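Glycoside hydrolase family 81 (Clostridium thermocellum, PDB 6FOP) probably hydrolyses beta-1,3-glucans such as laminarin as part of the bacterial cellulosome. Local coordinates at residues S363-D366 against R367-F371; E529-C532 against N533-D537. All coordinates share one frame; numbering follows the deposited sequence.

Interaction 1. Residues S363-D366 against R367-F371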
loop_
_atom_site.group_PDB
_atom_site.type_symbol
_atom_site.label_atom_id
_atom_site.label_comp_id
_atom_site.label_asym_id
_atom_site.label_seq_id
_atom_site.Cartn_x
_atom_site.Cartn_y
_atom_site.Cartn_z
ATOM N N SER A 363 -16.370 -33.718 -9.471
ATOM C CA SER A 363 -17.047 -33.038 -10.583
ATOM C C SER A 363 -16.914 -31.519 -10.437
ATOM O O SER A 363 -16.571 -30.795 -11.383
ATOM C CB SER A 363 -18.530 -33.398 -10.610
ATOM O OG SER A 363 -19.191 -32.670 -11.628
ATOM N N ALA A 364 -17.198 -31.044 -9.240
ATOM C CA ALA A 364 -17.135 -29.585 -9.006
ATOM C C ALA A 364 -15.679 -29.108 -9.036
ATOM O O ALA A 364 -15.374 -28.082 -9.649
ATOM C CB ALA A 364 -17.778 -29.228 -7.677
ATOM N N LYS A 365 -14.783 -29.834 -8.360
ATOM C CA LYS A 365 -13.334 -29.544 -8.435
ATOM C C LYS A 365 -12.876 -29.381 -9.869
ATOM O O LYS A 365 -12.206 -28.398 -10.213
ATOM C CB LYS A 365 -12.493 -30.632 -7.733
ATOM C CG LYS A 365 -10.995 -30.547 -7.974
ATOM C CD LYS A 365 -10.316 -31.893 -7.884
ATOM C CE LYS A 365 -8.807 -31.767 -8.063
ATOM N NZ LYS A 365 -8.180 -33.112 -7.998
ATOM N N ASP A 366 -13.206 -30.361 -10.699
ATOM C CA ASP A 366 -12.779 -30.342 -12.085
ATOM C C ASP A 366 -13.365 -29.134 -12.846
ATOM O O ASP A 366 -12.660 -28.516 -13.667
ATOM C CB ASP A 366 -13.184 -31.636 -12.792
ATOM C CG ASP A 366 -12.365 -32.844 -12.370
ATOM O OD1 ASP A 366 -11.334 -32.730 -11.674
ATOM O OD2 ASP A 366 -12.805 -33.964 -12.756
ATOM N N ARG A 367 -14.628 -28.786 -12.574
ATOM C CA ARG A 367 -15.225 -27.629 -13.239
ATOM C C ARG A 367 -14.484 -26.331 -12.840
ATOM O O ARG A 367 -14.203 -25.480 -13.666
ATOM C CB ARG A 367 -16.712 -27.512 -12.923
ATOM C CG ARG A 367 -17.526 -28.524 -13.710
ATOM C CD ARG A 367 -18.951 -28.077 -13.981
ATOM N NE ARG A 367 -19.060 -26.741 -14.584
ATOM C CZ ARG A 367 -20.201 -26.213 -15.050
ATOM N NH1 ARG A 367 -21.358 -26.900 -15.020
ATOM N NH2 ARG A 367 -20.191 -24.984 -15.542
ATOM N N PHE A 368 -14.159 -26.225 -11.559
ATOM C CA PHE A 368 -13.487 -25.028 -11.061
ATOM C C PHE A 368 -12.083 -24.921 -11.650
ATOM O O PHE A 368 -11.724 -23.883 -12.206
ATOM C CB PHE A 368 -13.407 -25.045 -9.524
ATOM C CG PHE A 368 -14.742 -24.991 -8.804
ATOM C CD1 PHE A 368 -15.836 -24.362 -9.347
ATOM C CD2 PHE A 368 -14.875 -25.552 -7.538
ATOM C CE1 PHE A 368 -17.038 -24.308 -8.668
ATOM C CE2 PHE A 368 -16.081 -25.479 -6.862
ATOM C CZ PHE A 368 -17.155 -24.879 -7.445
ATOM N N ILE A 369 -11.277 -25.975 -11.511
ATOM C CA ILE A 369 -9.879 -25.998 -12.025
ATOM C C ILE A 369 -9.843 -25.775 -13.511
ATOM O O ILE A 369 -8.998 -25.043 -14.028
ATOM C CB ILE A 369 -9.122 -27.311 -11.706
ATOM C CG1 ILE A 369 -8.853 -27.372 -10.214
ATOM C CG2 ILE A 369 -7.789 -27.396 -12.462
ATOM C CD1 ILE A 369 -8.196 -28.640 -9.713
ATOM N N SER A 370 -10.745 -26.434 -14.245
ATOM C CA SER A 370 -10.785 -26.306 -15.703
ATOM C C SER A 370 -11.005 -24.860 -16.122
ATOM O O SER A 370 -10.344 -24.349 -17.026
ATOM C CB SER A 370 -11.890 -27.179 -16.304
ATOM O OG SER A 370 -11.996 -26.996 -17.705
ATOM N N PHE A 371 -11.973 -24.200 -15.481
ATOM C CA PHE A 371 -12.253 -22.804 -15.811
ATOM C C PHE A 371 -11.106 -21.880 -15.392
ATOM O O PHE A 371 -10.743 -20.977 -16.140
ATOM C CB PHE A 371 -13.596 -22.302 -15.250
ATOM C CG PHE A 371 -14.003 -20.977 -15.843
ATOM C CD1 PHE A 371 -14.553 -20.934 -17.108
ATOM C CD2 PHE A 371 -13.744 -19.781 -15.193
ATOM C CE1 PHE A 371 -14.914 -19.744 -17.704
ATOM C CE2 PHE A 371 -14.125 -18.577 -15.782
ATOM C CZ PHE A 371 -14.699 -18.559 -17.029
#
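F368 folds back over the preceding turn of its helix and meets A364. Its CB lies close to two backbone oxygens, A364 O and K365 O. CG then comes to 3.3 Å from A364 O. This follows from chi1 of -64°, which sets CG beside the backbone N and anti to the carbonyl carbon. CD2 stays at the same oxygen, which sits 3.2 Å above the F368 ring plane, offset toward the rim. Further out, CE2 reaches the A364 methyl, with CB of A364 and CE2 of F368 4.2 Å apart. Beyond this turn, L327 and A328 of helix 317-329 and L349 of helix 339-359 touch the F368 side chain.

The A364 oxygen also accepts the backbone N-H of F368, at 2.9 Å from A364 O to F368 N. It therefore serves a backbone bond while lying against a ring. Equivalent bonds run from R367 N to S363 O, from I369 N to K365 O and from S370 N to D366 O. The I369 bond is close to straight, with an angle of 176° at the hydrogen.

On another side of the helix, K365 and I369 lie side by side and point the same way. CD1 of I369 packs on CE of K365 at 3.6 Å. I369 is modelled in two conformers, so this contact is less certain. Both side chains also touch L353 of helix 339-359. R367 bends away at its end and makes a long, weak ion pair with D332.

These are mostly i to i+4 contacts of a regular alpha-helix near its start. They belong to helix 362-379, which packs on helices 317-329 and 339-359, consistent with the alpha/alpha-barrel of the family 81 C-terminal domain.

Interaction 2. Residues E529-C532 against N533-D537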
loop_
_atom_site.group_PDB
_atom_site.type_symbol
_atom_site.label_atom_id
_atom_site.label_comp_id
_atom_site.label_asym_id
_atom_site.label_seq_id
_atom_site.Cartn_x
_atom_site.Cartn_y
_atom_site.Cartn_z
ATOM N N GLU A 529 0.026 -4.080 9.061
ATOM C CA GLU A 529 0.404 -3.167 10.160
ATOM C C GLU A 529 -0.142 -1.752 9.911
ATOM O O GLU A 529 -0.688 -1.108 10.834
ATOM C CB GLU A 529 1.916 -3.099 10.317
ATOM C CG GLU A 529 2.532 -4.364 10.851
ATOM C CD GLU A 529 2.255 -4.618 12.323
ATOM O OE1 GLU A 529 2.060 -3.653 13.106
ATOM O OE2 GLU A 529 2.296 -5.789 12.719
ATOM N N ALA A 530 -0.046 -1.273 8.663
ATOM C CA ALA A 530 -0.598 0.038 8.325
ATOM C C ALA A 530 -2.131 0.065 8.467
ATOM O O ALA A 530 -2.708 1.017 8.995
ATOM C CB ALA A 530 -0.168 0.456 6.920
ATOM N N VAL A 531 -2.788 -0.992 8.011
ATOM C CA VAL A 531 -4.235 -1.108 8.090
ATOM C C VAL A 531 -4.730 -1.016 9.521
ATOM O O VAL A 531 -5.706 -0.311 9.817
ATOM C CB VAL A 531 -4.696 -2.398 7.385
ATOM C CG1 VAL A 531 -6.132 -2.731 7.725
ATOM C CG2 VAL A 531 -4.563 -2.215 5.904
ATOM N N CYS A 532 -4.033 -1.699 10.422
ATOM C CA CYS A 532 -4.407 -1.675 11.816
ATOM C C CYS A 532 -4.362 -0.268 12.440
ATOM O O CYS A 532 -5.030 -0.011 13.432
ATOM C CB CYS A 532 -3.577 -2.663 12.604
ATOM S SG CYS A 532 -3.949 -4.377 12.214
ATOM N N ASN A 533 -3.556 0.617 11.855
ATOM C CA ASN A 533 -3.510 2.009 12.256
ATOM C C ASN A 533 -4.459 2.930 11.500
ATOM O O ASN A 533 -5.320 3.576 12.133
ATOM C CB ASN A 533 -2.063 2.515 12.134
ATOM C CG ASN A 533 -1.198 1.962 13.230
ATOM O OD1 ASN A 533 -1.246 2.431 14.369
ATOM N ND2 ASN A 533 -0.402 0.974 12.906
ATOM N N TYR A 534 -4.313 3.023 10.184
ATOM C CA TYR A 534 -4.925 4.129 9.421
ATOM C C TYR A 534 -6.343 3.823 8.964
ATOM O O TYR A 534 -7.087 4.729 8.655
ATOM C CB TYR A 534 -4.009 4.586 8.262
ATOM C CG TYR A 534 -2.579 4.747 8.741
ATOM C CD1 TYR A 534 -2.260 5.607 9.796
ATOM C CD2 TYR A 534 -1.566 3.986 8.204
ATOM C CE1 TYR A 534 -0.976 5.687 10.299
ATOM C CE2 TYR A 534 -0.282 4.041 8.682
ATOM C CZ TYR A 534 0.025 4.893 9.738
ATOM O OH TYR A 534 1.315 4.943 10.238
ATOM N N TRP A 535 -6.701 2.542 8.893
ATOM C CA TRP A 535 -8.088 2.141 8.591
ATOM C C TRP A 535 -8.905 1.771 9.831
ATOM O O TRP A 535 -10.041 2.209 9.986
ATOM C CB TRP A 535 -8.098 0.973 7.572
ATOM C CG TRP A 535 -7.924 1.378 6.122
ATOM C CD1 TRP A 535 -8.891 1.547 5.229
ATOM C CD2 TRP A 535 -6.684 1.706 5.431
ATOM N NE1 TRP A 535 -8.391 1.902 4.006
ATOM C CE2 TRP A 535 -7.028 2.006 4.098
ATOM C CE3 TRP A 535 -5.332 1.727 5.791
ATOM C CZ2 TRP A 535 -6.071 2.324 3.129
ATOM C CZ3 TRP A 535 -4.385 2.060 4.827
ATOM C CH2 TRP A 535 -4.766 2.382 3.522
ATOM N N PHE A 536 -8.310 0.996 10.736
ATOM C CA PHE A 536 -9.044 0.518 11.911
ATOM C C PHE A 536 -8.681 1.200 13.232
ATOM O O PHE A 536 -9.418 1.037 14.207
ATOM C CB PHE A 536 -8.853 -0.991 12.089
ATOM C CG PHE A 536 -9.336 -1.830 10.934
ATOM C CD1 PHE A 536 -10.546 -1.563 10.324
ATOM C CD2 PHE A 536 -8.593 -2.923 10.475
ATOM C CE1 PHE A 536 -11.001 -2.333 9.261
ATOM C CE2 PHE A 536 -9.061 -3.723 9.424
ATOM C CZ PHE A 536 -10.254 -3.403 8.802
ATOM N N ASP A 537 -7.555 1.935 13.256
ATOM C CA ASP A 537 -7.054 2.605 14.479
ATOM C C ASP A 537 -7.265 1.723 15.722
ATOM O O ASP A 537 -7.906 2.113 16.706
ATOM C CB ASP A 537 -7.718 3.989 14.664
ATOM C CG ASP A 537 -7.086 4.826 15.758
ATOM O OD1 ASP A 537 -5.965 4.537 16.180
ATOM O OD2 ASP A 537 -7.740 5.831 16.166
#
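V531 O receives two backbone N-H groups, from W535 and F536. The first is an i to i+4 bond and the second i to i+5, so the last helical turn widens here. The F536 bond is the straighter, with V531 O and F536 N 3.1 Å apart and an angle of 157° at the hydrogen. The W535 donor is tilted from the carbonyl plane. One residue earlier, A530 O accepts Y534 N at 2.8 Å. N533 N bonds weakly to E529 O and A530 O. Its side-chain ND2 makes a firmer bond to E529 O, at 3.0 Å, tilted from both the amide and carbonyl planes. OD1 of the same amide is bound by R269.

The apolar contacts follow the same turn. CG1 of V531 meets CE2 of F536 at 3.5 Å, and these side chains lie alongside each other. CG2 of V531 touches CE3 of W535, where the two side chains cross at a slant. The two valine branches thus serve different rings. A530 CB lies 4.0 Å from CE2 of Y534.

The polar ends have further partners. Y534 OH bonds to H266, W535 NE1 to A492 O, and the D537 carboxylate to the backbone N-H groups of I542 and F543. The W535 ring meets H476 edge-to-face. D537 leaves helical phi/psi with positive phi (39°). A C532-L538 backbone bond and side-chain contact accompany this helix end.

The chemistry implies a buried turn whose N533 amide, Y534 hydroxyl, W535 indole N-H and D537 carboxylate all have partners outside it.

Overall arrangement
Interactions 1 and 2 both lie in the family 81 C-terminal domain range, in separate helices, 362-379 and 514-534. Their centres are 37 Å apart and their nearest atoms about 28 Å, so they do not touch. Interaction 1 is partly buried and peripheral; its centre is 33 Å from the chain centre. Interaction 2 is buried and central, its centre 12 Å from the same point. The F368 side chain is about 9 Å from a sodium ion. The D537 side chain is about 5 Å from a magnesium ion, and the F536 side chain about 9 Å from the nickel ion held by H562, H574, E601 and E605. None of these three is a metal ligand.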